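Local coordinates for protein ATP phosphoribosyltransferase regulatory subunit (Bacillus halodurans, PDB 3OD1) that is probably required, alongside the HisG subunit, for the first step of histidine biosynthesis and may allow feedback regulation by histidine, at residues R17-L20 against P21-K25; K25-K28 against N29-Q33; I134-T138 against A139-G143; M249-L252 against Y253-L256; E346-F349 against E350-L354. One frame throughout, in Å; residues are numbered along the deposited sequence.

Contact 1 of 5, residues R17-L20 against P21-K25; sequences RDTL and PEWYK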
loop_
_atom_site.group_PDB
_atom_site.type_symbol
_atom_site.label_atom_id
_atom_site.label_comp_id
_atom_site.label_asym_id
_atom_site.label_seq_id
_atom_site.Cartn_x
_atom_site.Cartn_y
_atom_site.Cartn_z
ATOM N N ARG B 17 -6.433 12.609 0.545
ATOM C CA ARG B 17 -7.688 12.090 1.081
ATOM C C ARG B 17 -7.436 10.976 2.077
ATOM O O ARG B 17 -6.560 10.136 1.865
ATOM C CB ARG B 17 -8.563 11.512 -0.043
ATOM C CG ARG B 17 -8.942 12.490 -1.170
ATOM C CD ARG B 17 -9.588 11.739 -2.349
ATOM N NE ARG B 17 -8.674 10.731 -2.903
ATOM C CZ ARG B 17 -9.011 9.773 -3.769
ATOM N NH1 ARG B 17 -8.090 8.916 -4.195
ATOM N NH2 ARG B 17 -10.260 9.662 -4.208
ATOM N N ASP B 18 -8.221 10.951 3.149
ATOM C CA ASP B 18 -8.184 9.840 4.094
ATOM C C ASP B 18 -9.042 8.709 3.548
ATOM O O ASP B 18 -9.898 8.944 2.700
ATOM C CB ASP B 18 -8.709 10.270 5.458
ATOM C CG ASP B 18 -7.717 11.112 6.229
ATOM O OD1 ASP B 18 -6.500 10.851 6.115
ATOM O OD2 ASP B 18 -8.155 12.032 6.957
ATOM N N THR B 19 -8.809 7.488 4.023
ATOM C CA THR B 19 -9.669 6.348 3.687
ATOM C C THR B 19 -10.289 5.788 4.961
ATOM O O THR B 19 -9.617 5.125 5.755
ATOM C CB THR B 19 -8.895 5.217 2.962
ATOM O OG1 THR B 19 -8.189 5.748 1.833
ATOM C CG2 THR B 19 -9.843 4.110 2.488
ATOM N N LEU B 20 -11.572 6.065 5.162
ATOM C CA LEU B 20 -12.285 5.601 6.338
ATOM C C LEU B 20 -12.530 4.085 6.310
ATOM O O LEU B 20 -12.450 3.460 5.242
ATOM C CB LEU B 20 -13.589 6.386 6.490
ATOM C CG LEU B 20 -13.364 7.903 6.518
ATOM C CD1 LEU B 20 -14.689 8.651 6.611
ATOM C CD2 LEU B 20 -12.438 8.296 7.664
ATOM N N PRO B 21 -12.859 3.499 7.471
ATOM C CA PRO B 21 -12.926 2.044 7.662
ATOM C C PRO B 21 -13.849 1.313 6.690
ATOM O O PRO B 21 -13.451 0.279 6.169
ATOM C CB PRO B 21 -13.468 1.907 9.076
ATOM C CG PRO B 21 -13.129 3.199 9.738
ATOM C CD PRO B 21 -13.274 4.220 8.688
ATOM N N GLU B 22 -15.055 1.819 6.454
ATOM C CA GLU B 22 -16.010 1.112 5.584
ATOM C C GLU B 22 -15.569 1.127 4.132
ATOM O O GLU B 22 -15.631 0.111 3.442
ATOM C CB GLU B 22 -17.410 1.713 5.702
ATOM C CG GLU B 22 -17.828 2.040 7.129
ATOM C CD GLU B 22 -17.007 3.172 7.758
ATOM O OE1 GLU B 22 -16.491 2.961 8.871
ATOM O OE2 GLU B 22 -16.875 4.262 7.152
ATOM N N TRP B 23 -15.135 2.290 3.652
ATOM C CA TRP B 23 -14.624 2.384 2.301
ATOM C C TRP B 23 -13.387 1.500 2.139
ATOM O O TRP B 23 -13.178 0.867 1.097
ATOM C CB TRP B 23 -14.274 3.837 1.963
ATOM C CG TRP B 23 -14.235 4.109 0.475
ATOM C CD1 TRP B 23 -15.261 4.574 -0.295
ATOM C CD2 TRP B 23 -13.118 3.929 -0.416
ATOM N NE1 TRP B 23 -14.854 4.697 -1.605
ATOM C CE2 TRP B 23 -13.545 4.307 -1.705
ATOM C CE3 TRP B 23 -11.803 3.483 -0.246
ATOM C CZ2 TRP B 23 -12.705 4.255 -2.819
ATOM C CZ3 TRP B 23 -10.966 3.432 -1.356
ATOM C CH2 TRP B 23 -11.421 3.816 -2.624
ATOM N N TYR B 24 -12.544 1.470 3.159
ATOM C CA TYR B 24 -11.352 0.632 3.099
ATOM C C TYR B 24 -11.712 -0.834 2.886
ATOM O O TYR B 24 -11.118 -1.493 2.034
ATOM C CB TYR B 24 -10.505 0.750 4.378
ATOM C CG TYR B 24 -9.240 -0.071 4.270
ATOM C CD1 TYR B 24 -8.049 0.509 3.861
ATOM C CD2 TYR B 24 -9.252 -1.435 4.525
ATOM C CE1 TYR B 24 -6.900 -0.240 3.742
ATOM C CE2 TYR B 24 -8.102 -2.196 4.406
ATOM C CZ TYR B 24 -6.934 -1.591 4.014
ATOM O OH TYR B 24 -5.785 -2.337 3.888
ATOM N N LYS B 25 -12.657 -1.349 3.677
ATOM C CA LYS B 25 -13.027 -2.761 3.593
ATOM C C LYS B 25 -13.570 -3.103 2.210
ATOM O O LYS B 25 -13.255 -4.154 1.661
ATOM C CB LYS B 25 -14.096 -3.135 4.624
ATOM C CG LYS B 25 -13.676 -3.013 6.087
ATOM C CD LYS B 25 -14.700 -3.679 7.019
ATOM C CE LYS B 25 -14.493 -3.292 8.495
ATOM N NZ LYS B 25 -15.122 -1.972 8.851
#
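Leu20 ends an extended approach to helix 21-40, and its carbonyl O accepts from Tyr24 N at 2.9 Å (N-H...O 156°), the first i to i+4 bond of the helix. Pro21 N carries no hydrogen to donate, which costs nothing in a first turn where amides have no carbonyl below them, and the proline ring holds phi near the helical value. Thr19, one residue before the N-cap, supplies the main side-chain contact. Chi1 of -53° puts OG1 beside the backbone N and CG2 anti to it, and that methyl reaches Trp23 CE3 at 3.4 Å, meeting the indole obliquely. The same CG2 lies 3.9 Å from Tyr24 CB, near the plane of the phenol ring and at its edge. A threonine suits this spot because its hydroxyl is left for another partner: Thr19 OG1 bonds Glu47 of the second subunit. Helix 21-40 and the strand region after it are consistent with motif 1 of class II synthetases, the element that builds the dimer interface. Accordingly Leu20 packs on Leu92, and Tyr24 on Met45, both of the second subunit. Glu22 bends at chi2 (67°), which brings OE2 to 4.0 Å from Leu20 CB, while its OE1 forms a salt bridge with Arg100 of the second subunit. Within its own chain Trp23 touches Asp321 and Val324 of helix 320-327.

Contact 2 of 5, residues K25-K28 against N29-Q33; sequences KTKK and NICDQ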
loop_
_atom_site.group_PDB
_atom_site.type_symbol
_atom_site.label_atom_id
_atom_site.label_comp_id
_atom_site.label_asym_id
_atom_site.label_seq_id
_atom_site.Cartn_x
_atom_site.Cartn_y
_atom_site.Cartn_z
ATOM N N LYS B 25 -12.657 -1.349 3.677
ATOM C CA LYS B 25 -13.027 -2.761 3.593
ATOM C C LYS B 25 -13.570 -3.103 2.210
ATOM O O LYS B 25 -13.255 -4.154 1.661
ATOM C CB LYS B 25 -14.096 -3.135 4.624
ATOM C CG LYS B 25 -13.676 -3.013 6.087
ATOM C CD LYS B 25 -14.700 -3.679 7.019
ATOM C CE LYS B 25 -14.493 -3.292 8.495
ATOM N NZ LYS B 25 -15.122 -1.972 8.851
ATOM N N THR B 26 -14.421 -2.229 1.681
ATOM C CA THR B 26 -15.010 -2.429 0.357
ATOM C C THR B 26 -13.945 -2.480 -0.731
ATOM O O THR B 26 -13.956 -3.370 -1.574
ATOM C CB THR B 26 -16.009 -1.313 0.025
ATOM O OG1 THR B 26 -17.030 -1.306 1.022
ATOM C CG2 THR B 26 -16.658 -1.542 -1.355
ATOM N N LYS B 27 -13.030 -1.519 -0.699
ATOM C CA LYS B 27 -11.973 -1.430 -1.689
ATOM C C LYS B 27 -11.055 -2.635 -1.564
ATOM O O LYS B 27 -10.644 -3.224 -2.572
ATOM C CB LYS B 27 -11.197 -0.128 -1.519
ATOM C CG LYS B 27 -9.874 -0.088 -2.227
ATOM C CD LYS B 27 -8.770 0.341 -1.271
ATOM C CE LYS B 27 -7.738 -0.767 -1.099
ATOM N NZ LYS B 27 -6.544 -0.303 -0.320
ATOM N N LYS B 28 -10.753 -3.026 -0.327
ATOM C CA LYS B 28 -9.876 -4.166 -0.112
ATOM C C LYS B 28 -10.462 -5.444 -0.694
ATOM O O LYS B 28 -9.760 -6.178 -1.400
ATOM C CB LYS B 28 -9.553 -4.372 1.359
ATOM C CG LYS B 28 -8.665 -5.587 1.615
ATOM C CD LYS B 28 -8.415 -5.755 3.103
ATOM C CE LYS B 28 -8.152 -7.205 3.471
ATOM N NZ LYS B 28 -6.974 -7.731 2.742
ATOM N N ASN B 29 -11.734 -5.719 -0.406
ATOM C CA ASN B 29 -12.362 -6.917 -0.957
ATOM C C ASN B 29 -12.267 -6.928 -2.482
ATOM O O ASN B 29 -11.907 -7.946 -3.087
ATOM C CB ASN B 29 -13.829 -7.030 -0.550
ATOM C CG ASN B 29 -14.556 -8.143 -1.306
ATOM O OD1 ASN B 29 -14.171 -9.311 -1.228
ATOM N ND2 ASN B 29 -15.595 -7.780 -2.056
ATOM N N ILE B 30 -12.602 -5.798 -3.101
ATOM C CA ILE B 30 -12.515 -5.671 -4.561
ATOM C C ILE B 30 -11.101 -5.975 -5.077
ATOM O O ILE B 30 -10.926 -6.808 -5.963
ATOM C CB ILE B 30 -13.028 -4.285 -5.041
ATOM C CG1 ILE B 30 -14.544 -4.217 -4.862
ATOM C CG2 ILE B 30 -12.632 -4.015 -6.498
ATOM C CD1 ILE B 30 -15.138 -2.837 -5.057
ATOM N N CYS B 31 -10.090 -5.334 -4.499
ATOM C CA CYS B 31 -8.711 -5.538 -4.950
ATOM C C CYS B 31 -8.226 -6.964 -4.743
ATOM O O CYS B 31 -7.527 -7.513 -5.596
ATOM C CB CYS B 31 -7.762 -4.569 -4.254
ATOM S SG CYS B 31 -8.088 -2.865 -4.677
ATOM N N ASP B 32 -8.591 -7.551 -3.606
ATOM C CA ASP B 32 -8.214 -8.927 -3.301
ATOM C C ASP B 32 -8.799 -9.915 -4.310
ATOM O O ASP B 32 -8.139 -10.872 -4.695
ATOM C CB ASP B 32 -8.632 -9.314 -1.891
ATOM C CG ASP B 32 -7.772 -8.649 -0.817
ATOM O OD1 ASP B 32 -6.818 -7.900 -1.145
ATOM O OD2 ASP B 32 -8.074 -8.878 0.361
ATOM N N GLN B 33 -10.024 -9.672 -4.752
ATOM C CA GLN B 33 -10.610 -10.506 -5.799
ATOM C C GLN B 33 -9.829 -10.378 -7.108
ATOM O O GLN B 33 -9.538 -11.379 -7.772
ATOM C CB GLN B 33 -12.083 -10.157 -5.998
ATOM C CG GLN B 33 -12.941 -10.544 -4.786
ATOM C CD GLN B 33 -12.929 -12.046 -4.546
ATOM O OE1 GLN B 33 -12.964 -12.832 -5.493
ATOM N NE2 GLN B 33 -12.874 -12.451 -3.281
HETATM O O HOH W 1 -16.282 -4.808 -1.974
#
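The carboxylate of Asp32 is met by Lys28, whose NZ donates to OD2 at 2.9 Å, meeting the syn lone pair of that oxygen, the one on the side of OD1, and completing a salt bridge. The lysine chain leaves with CG anti to the backbone N (chi1 178°), runs on extended, and bends only at chi4 (59°), a last turn that brings NZ to the acid one helical turn ahead. The other flat group, the Asn29 amide, works through water: ND2 donates to a water 3.1 Å away, which in turn donates to Thr26 O at 2.8 Å. That carbonyl therefore has two donors, since Ile30 N also bonds Thr26 O at 3.2 Å. Apolar contacts occupy other parts of the surface. Ile30 CD1 comes within 4.2 Å of Thr26 CG2, and Cys31 SG within 4.1 Å of Lys27 CG, while Ile30 and Cys31 turn to helix 320-327. Lys27 lies on this buried side too, its charge met by Glu127 and by Glu47 of the second subunit. With Lys25, Lys28, Asn29 and Asp32 on its polar side, this is an amphipathic alpha-helix carrying an i to i+4 salt bridge, Lys28 to Asp32.

Contact 3 of 5, residues I134-T138 against A139-G143; sequences IGDGT and ASADG
Thr138 is the N-cap of helix 139-155: its OG1 accepts from Ala141 N at 3.2 Å, and the Asx turn begun by Asp136 ends on it. Asp136 OD1 accepts from Thr138 N at 3.0 Å and from Thr138 OG1 at 2.7 Å, both donors arriving from the same face of the carboxylate. The hydroxyl thus gives its proton to the acid and keeps its oxygen for the helix end; with chi1 at 61°, OG1 sits between backbone N and carbonyl carbon, where both bonds can be made. Thr138 O also takes Asp142 N at 3.2 Å. Ala141, small enough to fit, sets its CB 3.5 Å from Asp136 CG. With a leucine in place of Asp136, the Thr138 amide and hydroxyl would probably lose their shared acceptor, and OG1 would be free to turn from the cap. Asp136 OD2 bonds Gln368, and Ser140 OG bonds Asp369, both of the second subunit. The turn leads from strand 125-134 into the helix, which lies with Ala139 and Asp142 against helix 240-258.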
loop_
_atom_site.group_PDB
_atom_site.type_symbol
_atom_site.label_atom_id
_atom_site.label_comp_id
_atom_site.label_asym_id
_atom_site.label_seq_id
_atom_site.Cartn_x
_atom_site.Cartn_y
_atom_site.Cartn_z
ATOM N N ILE B 134 5.655 -8.506 -20.606
ATOM C CA ILE B 134 6.760 -7.888 -21.326
ATOM C C ILE B 134 7.558 -8.913 -22.108
ATOM O O ILE B 134 7.946 -9.943 -21.575
ATOM C CB ILE B 134 7.714 -7.163 -20.368
ATOM C CG1 ILE B 134 6.964 -6.076 -19.594
ATOM C CG2 ILE B 134 8.885 -6.550 -21.146
ATOM C CD1 ILE B 134 7.650 -5.704 -18.296
ATOM N N GLY B 135 7.785 -8.629 -23.384
ATOM C CA GLY B 135 8.605 -9.499 -24.211
ATOM C C GLY B 135 7.843 -10.538 -25.014
ATOM O O GLY B 135 8.442 -11.474 -25.527
ATOM N N ASP B 136 6.531 -10.386 -25.121
ATOM C CA ASP B 136 5.716 -11.316 -25.913
ATOM C C ASP B 136 4.871 -10.503 -26.880
ATOM O O ASP B 136 3.941 -9.794 -26.483
ATOM C CB ASP B 136 4.857 -12.202 -25.003
ATOM C CG ASP B 136 4.004 -13.212 -25.774
ATOM O OD1 ASP B 136 3.824 -13.075 -27.003
ATOM O OD2 ASP B 136 3.507 -14.161 -25.134
ATOM N N GLY B 137 5.226 -10.582 -28.159
ATOM C CA GLY B 137 4.581 -9.769 -29.174
ATOM C C GLY B 137 3.420 -10.414 -29.904
ATOM O O GLY B 137 2.928 -9.852 -30.886
ATOM N N THR B 138 2.962 -11.572 -29.427
ATOM C CA THR B 138 1.923 -12.319 -30.143
ATOM C C THR B 138 0.507 -11.763 -29.935
ATOM O O THR B 138 0.236 -11.053 -28.964
ATOM C CB THR B 138 1.910 -13.808 -29.735
ATOM O OG1 THR B 138 1.628 -13.915 -28.335
ATOM C CG2 THR B 138 3.260 -14.472 -30.037
ATOM N N ALA B 139 -0.390 -12.092 -30.862
ATOM C CA ALA B 139 -1.816 -11.851 -30.675
ATOM C C ALA B 139 -2.304 -12.583 -29.427
ATOM O O ALA B 139 -3.267 -12.166 -28.793
ATOM C CB ALA B 139 -2.605 -12.308 -31.911
ATOM N N SER B 140 -1.641 -13.685 -29.082
ATOM C CA SER B 140 -1.973 -14.432 -27.866
ATOM C C SER B 140 -1.832 -13.530 -26.643
ATOM O O SER B 140 -2.679 -13.532 -25.747
ATOM C CB SER B 140 -1.064 -15.660 -27.714
ATOM O OG SER B 140 -1.311 -16.597 -28.747
ATOM N N ALA B 141 -0.757 -12.751 -26.631
ATOM C CA ALA B 141 -0.447 -11.861 -25.523
ATOM C C ALA B 141 -1.420 -10.682 -25.477
ATOM O O ALA B 141 -1.881 -10.308 -24.394
ATOM C CB ALA B 141 0.984 -11.371 -25.643
ATOM N N ASP B 142 -1.709 -10.089 -26.638
ATOM C CA ASP B 142 -2.729 -9.034 -26.743
ATOM C C ASP B 142 -4.059 -9.499 -26.131
ATOM O O ASP B 142 -4.651 -8.813 -25.305
ATOM C CB ASP B 142 -2.972 -8.660 -28.207
ATOM C CG ASP B 142 -1.854 -7.814 -28.805
ATOM O OD1 ASP B 142 -0.998 -7.302 -28.055
ATOM O OD2 ASP B 142 -1.856 -7.651 -30.042
ATOM N N GLY B 143 -4.522 -10.672 -26.554
ATOM C CA GLY B 143 -5.774 -11.226 -26.054
ATOM C C GLY B 143 -5.719 -11.583 -24.584
ATOM O O GLY B 143 -6.694 -11.393 -23.854
#

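Contact 4 of 5, residues M249-L252 against Y253-L256; sequences MTKL and YEVL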
loop_
_atom_site.group_PDB
_atom_site.type_symbol
_atom_site.label_atom_id
_atom_site.label_comp_id
_atom_site.label_asym_id
_atom_site.label_seq_id
_atom_site.Cartn_x
_atom_site.Cartn_y
_atom_site.Cartn_z
HETATM N N MSE B 249 -6.179 -6.663 -35.260
HETATM C CA MSE B 249 -7.477 -6.558 -34.621
HETATM C C MSE B 249 -8.351 -7.777 -34.879
HETATM O O MSE B 249 -9.046 -8.241 -33.979
HETATM C CB MSE B 249 -8.181 -5.246 -34.974
HETATM C CG MSE B 249 -7.988 -4.191 -33.871
HETATM SE SE MSE B 249 -8.687 -2.441 -34.342
HETATM C CE MSE B 249 -7.886 -2.277 -36.115
ATOM N N THR B 250 -8.303 -8.316 -36.089
ATOM C CA THR B 250 -9.120 -9.485 -36.399
ATOM C C THR B 250 -8.625 -10.726 -35.661
ATOM O O THR B 250 -9.419 -11.481 -35.103
ATOM C CB THR B 250 -9.200 -9.765 -37.920
ATOM O OG1 THR B 250 -7.948 -10.282 -38.387
ATOM C CG2 THR B 250 -9.532 -8.487 -38.665
ATOM N N LYS B 251 -7.319 -10.951 -35.664
ATOM C CA LYS B 251 -6.796 -12.064 -34.886
ATOM C C LYS B 251 -7.027 -11.872 -33.383
ATOM O O LYS B 251 -7.288 -12.839 -32.663
ATOM C CB LYS B 251 -5.322 -12.326 -35.167
ATOM C CG LYS B 251 -4.828 -13.545 -34.405
ATOM C CD LYS B 251 -3.592 -14.166 -35.022
ATOM C CE LYS B 251 -3.266 -15.488 -34.333
ATOM N NZ LYS B 251 -1.935 -16.019 -34.738
ATOM N N LEU B 252 -6.932 -10.629 -32.914
ATOM C CA LEU B 252 -7.208 -10.318 -31.509
ATOM C C LEU B 252 -8.629 -10.729 -31.139
ATOM O O LEU B 252 -8.854 -11.354 -30.098
ATOM C CB LEU B 252 -7.015 -8.824 -31.232
ATOM C CG LEU B 252 -7.392 -8.363 -29.829
ATOM C CD1 LEU B 252 -6.660 -9.208 -28.791
ATOM C CD2 LEU B 252 -7.100 -6.868 -29.658
ATOM N N TYR B 253 -9.588 -10.393 -31.999
ATOM C CA TYR B 253 -10.981 -10.743 -31.731
ATOM C C TYR B 253 -11.144 -12.259 -31.669
ATOM O O TYR B 253 -11.870 -12.770 -30.832
ATOM C CB TYR B 253 -11.940 -10.133 -32.768
ATOM C CG TYR B 253 -13.396 -10.340 -32.406
ATOM C CD1 TYR B 253 -13.976 -9.632 -31.356
ATOM C CD2 TYR B 253 -14.184 -11.256 -33.089
ATOM C CE1 TYR B 253 -15.298 -9.822 -30.999
ATOM C CE2 TYR B 253 -15.517 -11.452 -32.745
ATOM C CZ TYR B 253 -16.066 -10.734 -31.696
ATOM O OH TYR B 253 -17.382 -10.917 -31.332
ATOM N N GLU B 254 -10.462 -12.970 -32.563
ATOM C CA GLU B 254 -10.504 -14.428 -32.580
ATOM C C GLU B 254 -9.993 -15.010 -31.269
ATOM O O GLU B 254 -10.611 -15.919 -30.703
ATOM C CB GLU B 254 -9.683 -14.983 -33.761
ATOM C CG GLU B 254 -10.298 -14.698 -35.122
ATOM C CD GLU B 254 -9.400 -15.113 -36.289
ATOM O OE1 GLU B 254 -8.279 -15.621 -36.052
ATOM O OE2 GLU B 254 -9.820 -14.916 -37.445
ATOM N N VAL B 255 -8.864 -14.487 -30.791
ATOM C CA VAL B 255 -8.306 -14.904 -29.504
ATOM C C VAL B 255 -9.290 -14.666 -28.366
ATOM O O VAL B 255 -9.472 -15.523 -27.500
ATOM C CB VAL B 255 -6.986 -14.167 -29.177
ATOM C CG1 VAL B 255 -6.476 -14.580 -27.797
ATOM C CG2 VAL B 255 -5.926 -14.446 -30.247
ATOM N N LEU B 256 -9.932 -13.504 -28.360
ATOM C CA LEU B 256 -10.895 -13.194 -27.296
ATOM C C LEU B 256 -12.096 -14.147 -27.333
ATOM O O LEU B 256 -12.644 -14.528 -26.285
ATOM C CB LEU B 256 -11.334 -11.724 -27.374
ATOM C CG LEU B 256 -10.224 -10.721 -27.044
ATOM C CD1 LEU B 256 -10.665 -9.287 -27.285
ATOM C CD2 LEU B 256 -9.779 -10.919 -25.597
#
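Tyr253 N donates at 3.0 Å to the O of Met249, which is selenomethionine in the crystal, and the ring, with CG anti to the backbone N (chi1 -173°), leads away from that turn to touch Arg227. Glu254 N follows, bonding Thr250 O at 3.1 Å, and Glu254 CG lies 3.3 Å from the same oxygen. Its extended chain suits the exposed side of the helix; OE1 and Lys251 NZ are 6.5 Å apart, not in contact, and the lysine NZ bonds Asn345 of the second subunit. Val255 N donates to Lys251 O at 3.0 Å. Its CG2 lies 3.2 Å from Lys251 O and only loosely near Lys251 CG, and both residues pack on Arg348 of the second subunit. Leu256 closes the turn: N bonds Leu252 O at 3.0 Å and CD1 lies 4.2 Å from Leu252 CG. Backbone bonds thus account for the polar grip within the turn, while the leucines pack inward on Ile146 of helix 139-155 and Ile165 of strand 162-167, Lys251 and Val255 face the second subunit, and Glu254 is exposed.

Contact 5 of 5, residues E346-F349 against E350-L354; sequences ERRF and EAIEL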
loop_
_atom_site.group_PDB
_atom_site.type_symbol
_atom_site.label_atom_id
_atom_site.label_comp_id
_atom_site.label_asym_id
_atom_site.label_seq_id
_atom_site.Cartn_x
_atom_site.Cartn_y
_atom_site.Cartn_z
ATOM N N GLU B 346 -13.073 -8.775 37.965
ATOM C CA GLU B 346 -13.204 -10.111 38.537
ATOM C C GLU B 346 -13.434 -11.210 37.511
ATOM O O GLU B 346 -13.093 -12.362 37.758
ATOM C CB GLU B 346 -14.307 -10.139 39.597
ATOM C CG GLU B 346 -13.993 -9.291 40.810
ATOM C CD GLU B 346 -15.152 -9.215 41.783
ATOM O OE1 GLU B 346 -15.094 -8.380 42.712
ATOM O OE2 GLU B 346 -16.122 -9.987 41.616
ATOM N N ARG B 347 -14.006 -10.864 36.363
ATOM C CA ARG B 347 -14.235 -11.866 35.322
ATOM C C ARG B 347 -13.336 -11.679 34.091
ATOM O O ARG B 347 -13.666 -12.144 33.001
ATOM C CB ARG B 347 -15.712 -11.896 34.913
ATOM C CG ARG B 347 -16.646 -12.260 36.049
ATOM C CD ARG B 347 -18.098 -12.092 35.656
ATOM N NE ARG B 347 -18.555 -13.138 34.744
ATOM C CZ ARG B 347 -19.814 -13.264 34.329
ATOM N NH1 ARG B 347 -20.740 -12.410 34.747
ATOM N NH2 ARG B 347 -20.151 -14.244 33.502
ATOM N N ARG B 348 -12.204 -11.004 34.274
ATOM C CA ARG B 348 -11.274 -10.757 33.174
ATOM C C ARG B 348 -10.718 -12.046 32.566
ATOM O O ARG B 348 -10.597 -12.171 31.343
ATOM C CB ARG B 348 -10.115 -9.855 33.621
ATOM C CG ARG B 348 -9.077 -9.643 32.516
ATOM C CD ARG B 348 -7.916 -8.775 32.957
ATOM N NE ARG B 348 -7.193 -9.361 34.081
ATOM C CZ ARG B 348 -6.933 -8.714 35.213
ATOM N NH1 ARG B 348 -7.335 -7.456 35.361
ATOM N NH2 ARG B 348 -6.272 -9.318 36.196
ATOM N N PHE B 349 -10.368 -13.007 33.410
ATOM C CA PHE B 349 -9.809 -14.238 32.877
ATOM C C PHE B 349 -10.870 -14.949 32.052
ATOM O O PHE B 349 -10.599 -15.425 30.953
ATOM C CB PHE B 349 -9.285 -15.146 33.989
ATOM C CG PHE B 349 -8.503 -16.319 33.477
ATOM C CD1 PHE B 349 -7.297 -16.121 32.811
ATOM C CD2 PHE B 349 -8.975 -17.618 33.645
ATOM C CE1 PHE B 349 -6.570 -17.194 32.325
ATOM C CE2 PHE B 349 -8.257 -18.699 33.164
ATOM C CZ PHE B 349 -7.049 -18.487 32.502
ATOM N N GLU B 350 -12.086 -14.998 32.584
ATOM C CA GLU B 350 -13.198 -15.607 31.871
ATOM C C GLU B 350 -13.423 -14.973 30.505
ATOM O O GLU B 350 -13.578 -15.675 29.503
ATOM C CB GLU B 350 -14.483 -15.524 32.699
ATOM C CG GLU B 350 -15.729 -15.934 31.922
ATOM C CD GLU B 350 -17.003 -15.659 32.690
ATOM O OE1 GLU B 350 -16.917 -15.481 33.925
ATOM O OE2 GLU B 350 -18.084 -15.621 32.059
ATOM N N ALA B 351 -13.454 -13.647 30.462
ATOM C CA ALA B 351 -13.696 -12.944 29.200
ATOM C C ALA B 351 -12.570 -13.143 28.189
ATOM O O ALA B 351 -12.820 -13.339 26.995
ATOM C CB ALA B 351 -13.934 -11.455 29.451
ATOM N N ILE B 352 -11.331 -13.064 28.654
ATOM C CA ILE B 352 -10.193 -13.309 27.776
ATOM C C ILE B 352 -10.303 -14.701 27.146
ATOM O O ILE B 352 -10.160 -14.858 25.934
ATOM C CB ILE B 352 -8.843 -13.156 28.511
ATOM C CG1 ILE B 352 -8.523 -11.671 28.715
ATOM C CG2 ILE B 352 -7.720 -13.850 27.716
ATOM C CD1 ILE B 352 -7.337 -11.397 29.601
ATOM N N GLU B 353 -10.583 -15.710 27.964
ATOM C CA GLU B 353 -10.707 -17.060 27.436
ATOM C C GLU B 353 -11.896 -17.158 26.492
ATOM O O GLU B 353 -11.822 -17.812 25.453
ATOM C CB GLU B 353 -10.797 -18.101 28.558
ATOM C CG GLU B 353 -9.486 -18.865 28.780
ATOM C CD GLU B 353 -8.954 -19.516 27.504
ATOM O OE1 GLU B 353 -9.752 -20.143 26.773
ATOM O OE2 GLU B 353 -7.735 -19.406 27.232
ATOM N N LEU B 354 -12.994 -16.503 26.842
ATOM C CA LEU B 354 -14.138 -16.475 25.946
ATOM C C LEU B 354 -13.737 -15.884 24.590
ATOM O O LEU B 354 -14.012 -16.468 23.544
ATOM C CB LEU B 354 -15.290 -15.693 26.566
ATOM C CG LEU B 354 -16.518 -15.509 25.680
ATOM C CD1 LEU B 354 -16.994 -16.846 25.122
ATOM C CD2 LEU B 354 -17.626 -14.820 26.461
#
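Arg347 NH2 donates to Glu350 OE2 at 2.9 Å, and Arg347 NE to Glu350 OE1 at 3.0 Å, a side-on, two-nitrogen salt bridge with one bond to each oxygen. Both oxygens stay near the guanidinium plane, but the two flat groups are turned 44° apart, so that NE comes to OE1 from above the carboxylate plane. The chains run side by side; a bend at chi3 (73°) in Arg347 swings its NE and NH2 toward the acid. A methionine at this position would take away both donors, and the Glu350 carboxylate would probably be left free to turn. Arg347 is also the N-cap residue, its O accepting from Ala351 N at 3.0 Å. Helix 348-359 is the crossover helix of a beta-alpha-beta unit between parallel strands 339-343 and 365-369, in a domain related to the anticodon-binding domains of class II synthetases. Ala351, small and buried, lies against Ile341, Leu367 and Cys389 of that sheet. Beside it Ile352 CD1 comes within 3.8 Å of Arg348 CG, the two chains pointing the same way. Phe349 O takes Glu353 N at 3.0 Å, and the Phe349 side chain packs on Ser258 of the second subunit.

Overall arrangement
Each contact joins neighbours in sequence, so none closes a long loop and none crosses another. Contact 1 starts helix 21-40, and contact 2 continues it, sharing Lys25. Contact 3 lies where the chain passes from strand 125-134 of the large mixed sheet to helix 139-155, and contact 4 lies in helix 240-258. These two touch, with Gly143 N 3.4 Å from Leu252 CD1, tying two helices together. Contact 5, in the small parallel sheet's domain, has its nearest atoms about 48 Å from contact 3 within the chain. The dimer bridges this gap: Arg348 of the second subunit bonds Ser140, and packs on contact 4, while contacts 1 and 2 also meet the second subunit.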